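Local coordinates for protein transmembrane oligosaccharyl transferase (Archaeoglobus fulgidus, PDB 3WAJ) that is a multi-spanning membrane protein of the oligosaccharyl transferase STT3/AglB family that carries a bound zinc ion and a globular core domain, at residues A[576-580]-A[589-595]. Residues are numbered along the deposited sequence; the frame is centred on the assembly and turned at random.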
ATOM      1  N   ASN A 576      11.722  -2.587  15.596  1.00 31.59           N
ATOM      2  CA  ASN A 576      11.260  -3.719  16.421  1.00 40.52           C
ATOM      3  C   ASN A 576      11.809  -3.651  17.839  1.00 42.02           C
ATOM      4  O   ASN A 576      12.762  -2.914  18.099  1.00 42.84           O
ATOM      5  CB  ASN A 576      11.656  -5.074  15.812  1.00 45.88           C
ATOM      6  CG  ASN A 576      13.165  -5.233  15.661  1.00 47.82           C
ATOM      7  OD1 ASN A 576      13.925  -5.181  16.644  1.00 49.23           O
ATOM      8  ND2 ASN A 576      13.606  -5.420  14.422  1.00 45.75           N
ATOM      9  N   LYS A 577      11.248  -4.453  18.740  1.00 42.47           N
ATOM     10  CA  LYS A 577      11.751  -4.489  20.122  1.00 45.98           C
ATOM     11  C   LYS A 577      12.786  -5.581  20.379  1.00 48.41           C
ATOM     12  O   LYS A 577      13.716  -5.384  21.157  1.00 58.12           O
ATOM     13  CB  LYS A 577      10.602  -4.561  21.134  1.00 42.74           C
ATOM     14  CG  LYS A 577      10.110  -3.194  21.577  1.00 53.55           C
ATOM     15  CD  LYS A 577       8.656  -3.194  22.043  1.00 53.83           C
ATOM     16  CE  LYS A 577       8.325  -4.421  22.861  1.00 59.08           C
ATOM     17  NZ  LYS A 577       6.867  -4.460  23.165  1.00 66.12           N
ATOM     18  N   TYR A 578      12.644  -6.720  19.711  1.00 45.82           N
ATOM     19  CA  TYR A 578      13.551  -7.850  19.954  1.00 46.93           C
ATOM     20  C   TYR A 578      15.025  -7.567  19.582  1.00 47.81           C
ATOM     21  O   TYR A 578      15.934  -8.073  20.242  1.00 54.51           O
ATOM     22  CB  TYR A 578      13.023  -9.134  19.286  1.00 40.87           C
ATOM     23  CG  TYR A 578      12.890  -9.033  17.782  1.00 44.39           C
ATOM     24  CD1 TYR A 578      11.676  -8.686  17.191  1.00 42.19           C
ATOM     25  CD2 TYR A 578      13.974  -9.288  16.951  1.00 40.27           C
ATOM     26  CE1 TYR A 578      11.551  -8.597  15.814  1.00 36.75           C
ATOM     27  CE2 TYR A 578      13.855  -9.197  15.572  1.00 43.91           C
ATOM     28  CZ  TYR A 578      12.642  -8.852  15.016  1.00 43.38           C
ATOM     29  OH  TYR A 578      12.533  -8.762  13.655  1.00 46.47           O
ATOM     30  N   ASN A 579      15.263  -6.760  18.544  1.00 45.73           N
ATOM     31  CA  ASN A 579      16.632  -6.325  18.208  1.00 44.23           C
ATOM     32  C   ASN A 579      16.886  -4.845  18.513  1.00 42.14           C
ATOM     33  O   ASN A 579      17.867  -4.259  18.045  1.00 42.02           O
ATOM     34  CB  ASN A 579      16.973  -6.633  16.743  1.00 49.14           C
ATOM     35  CG  ASN A 579      17.249  -8.104  16.500  1.00 54.06           C
ATOM     36  OD1 ASN A 579      17.712  -8.818  17.392  1.00 64.70           O
ATOM     37  ND2 ASN A 579      16.963  -8.568  15.287  1.00 48.82           N
ATOM     38  N   ASN A 580      15.982  -4.256  19.288  1.00 44.32           N
ATOM     39  CA  ASN A 580      16.048  -2.846  19.672  1.00 42.83           C
ATOM     40  C   ASN A 580      16.332  -1.864  18.528  1.00 39.40           C
ATOM     41  O   ASN A 580      17.146  -0.951  18.658  1.00 44.69           O
ATOM     42  CB  ASN A 580      17.031  -2.671  20.824  1.00 42.54           C
ATOM     43  CG  ASN A 580      16.575  -3.398  22.078  1.00 49.26           C
ATOM     44  OD1 ASN A 580      15.570  -3.024  22.693  1.00 53.46           O
ATOM     45  ND2 ASN A 580      17.305  -4.446  22.458  1.00 47.67           N
ATOM     46  N   THR A 589       4.592   0.354  20.927  1.00 37.31           N
ATOM     47  CA  THR A 589       4.358  -0.757  21.851  1.00 38.40           C
ATOM     48  C   THR A 589       5.297  -0.697  23.040  1.00 37.02           C
ATOM     49  O   THR A 589       5.399  -1.660  23.811  1.00 34.06           O
ATOM     50  CB  THR A 589       4.558  -2.117  21.198  1.00 36.76           C
ATOM     51  OG1 THR A 589       5.944  -2.271  20.909  1.00 32.19           O
ATOM     52  CG2 THR A 589       3.715  -2.258  19.912  1.00 33.70           C
ATOM     53  N   ALA A 590       6.017   0.414  23.155  1.00 35.10           N
ATOM     54  CA  ALA A 590       6.971   0.585  24.243  1.00 34.98           C
ATOM     55  C   ALA A 590       6.196   0.650  25.555  1.00 39.64           C
ATOM     56  O   ALA A 590       5.200   1.390  25.681  1.00 44.85           O
ATOM     57  CB  ALA A 590       7.799   1.835  24.044  1.00 30.68           C
ATOM     58  N   GLU A 591       6.661  -0.116  26.532  1.00 38.00           N
ATOM     59  CA  GLU A 591       5.926  -0.294  27.771  1.00 41.14           C
ATOM     60  C   GLU A 591       6.308   0.666  28.886  1.00 40.29           C
ATOM     61  O   GLU A 591       5.773   0.572  29.988  1.00 46.19           O
ATOM     62  CB  GLU A 591       6.020  -1.742  28.228  1.00 49.09           C
ATOM     63  CG  GLU A 591       5.190  -2.673  27.363  1.00 61.39           C
ATOM     64  CD  GLU A 591       5.705  -4.088  27.380  1.00 75.70           C
ATOM     65  OE1 GLU A 591       6.550  -4.401  28.248  1.00 80.90           O
ATOM     66  OE2 GLU A 591       5.272  -4.883  26.516  1.00 82.15           O
ATOM     67  N   ASN A 592       7.214   1.597  28.598  1.00 41.63           N
ATOM     68  CA  ASN A 592       7.463   2.739  29.491  1.00 42.28           C
ATOM     69  C   ASN A 592       7.942   3.956  28.702  1.00 40.89           C
ATOM     70  O   ASN A 592       8.412   3.826  27.569  1.00 38.12           O
ATOM     71  CB  ASN A 592       8.443   2.379  30.622  1.00 39.99           C
ATOM     72  CG  ASN A 592       9.724   1.777  30.103  1.00 51.89           C
ATOM     73  OD1 ASN A 592      10.627   2.499  29.653  1.00 60.43           O
ATOM     74  ND2 ASN A 592       9.817   0.445  30.148  1.00 48.84           N
ATOM     75  N   GLU A 593       7.820   5.141  29.287  1.00 45.43           N
ATOM     76  CA  GLU A 593       8.186   6.350  28.558  1.00 44.82           C
ATOM     77  C   GLU A 593       9.695   6.431  28.254  1.00 52.04           C
ATOM     78  O   GLU A 593      10.080   6.930  27.203  1.00 55.30           O
ATOM     79  CB  GLU A 593       7.692   7.609  29.285  1.00 36.62           C
ATOM     80  CG  GLU A 593       7.733   8.855  28.416  1.00 39.90           C
ATOM     81  CD  GLU A 593       7.219  10.098  29.116  1.00 45.90           C
ATOM     82  OE1 GLU A 593       6.939  10.045  30.336  1.00 49.75           O
ATOM     83  OE2 GLU A 593       7.096  11.139  28.439  1.00 48.87           O
ATOM     84  N   SER A 594      10.534   5.934  29.166  1.00 49.66           N
ATOM     85  CA  SER A 594      11.991   5.939  28.976  1.00 47.82           C
ATOM     86  C   SER A 594      12.432   5.230  27.705  1.00 46.34           C
ATOM     87  O   SER A 594      13.249   5.762  26.948  1.00 47.54           O
ATOM     88  CB  SER A 594      12.704   5.297  30.166  1.00 44.46           C
ATOM     89  OG  SER A 594      12.170   5.795  31.369  1.00 56.09           O
ATOM     90  N   TYR A 595      11.913   4.022  27.486  1.00 42.52           N
ATOM     91  CA  TYR A 595      12.227   3.276  26.273  1.00 41.67           C
ATOM     92  C   TYR A 595      11.748   4.033  25.032  1.00 47.98           C
ATOM     93  O   TYR A 595      12.481   4.142  24.053  1.00 49.88           O
ATOM     94  CB  TYR A 595      11.615   1.877  26.311  1.00 38.55           C
ATOM     95  CG  TYR A 595      12.086   0.994  25.166  1.00 42.62           C
ATOM     96  CD1 TYR A 595      13.198   0.174  25.308  1.00 40.11           C
ATOM     97  CD2 TYR A 595      11.420   0.986  23.941  1.00 37.50           C
ATOM     98  CE1 TYR A 595      13.628  -0.635  24.264  1.00 45.74           C
ATOM     99  CE2 TYR A 595      11.840   0.184  22.897  1.00 38.19           C
ATOM    100  CZ  TYR A 595      12.943  -0.624  23.061  1.00 46.61           C
ATOM    101  OH  TYR A 595      13.361  -1.422  22.019  1.00 51.41           O
TER
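Lys577 lays its aliphatic chain over the hydroxyl ends of two residues, with CD 3.1 Å from Thr589 OG1 and CG 3.7 Å from Tyr595 OH, and so illustrates how one long side chain can bridge a turn and a nearby junction between two helices. Its ammonium group reaches the point where helix 584-588 has just ended: NZ donates to Thr589 O at 3.2 Å and, weakly, to Thr589 OG1 at 3.3 Å. The Thr589 hydroxyl also bonds to Ser585 O, one turn back in that helix. The principal charge partner of the ammonium is Glu627, on the neighbouring helix 619-627, while a long salt bridge, 3.7 Å from Lys577 NZ to Glu591 OE2, adds a looser, secondary pairing.

The second link is made by Tyr595, whose OH donates to Asn580 OD1 at 2.8 Å, the amide oxygen lying near the plane of the ring at its edge. The backbone on each side is fixed by local bonds. Asn580 closes a type I beta turn from Lys577, its N bonded to Lys577 O at 3.1 Å, and Asn576 OD1 accepts from Asn579 N at 2.8 Å in an Asx motif. Across the gap, Asn592 is the N-cap of helix 593-602, its OD1 taking Tyr595 N at 2.9 Å.

The contact thus ties a surface turn of the AglB core domain to the connection between two successive helices. It is small, 245 Å² summed over both sides, and mainly polar, consistent with hydrogen bonds and charge pairing contributing more than apolar burial.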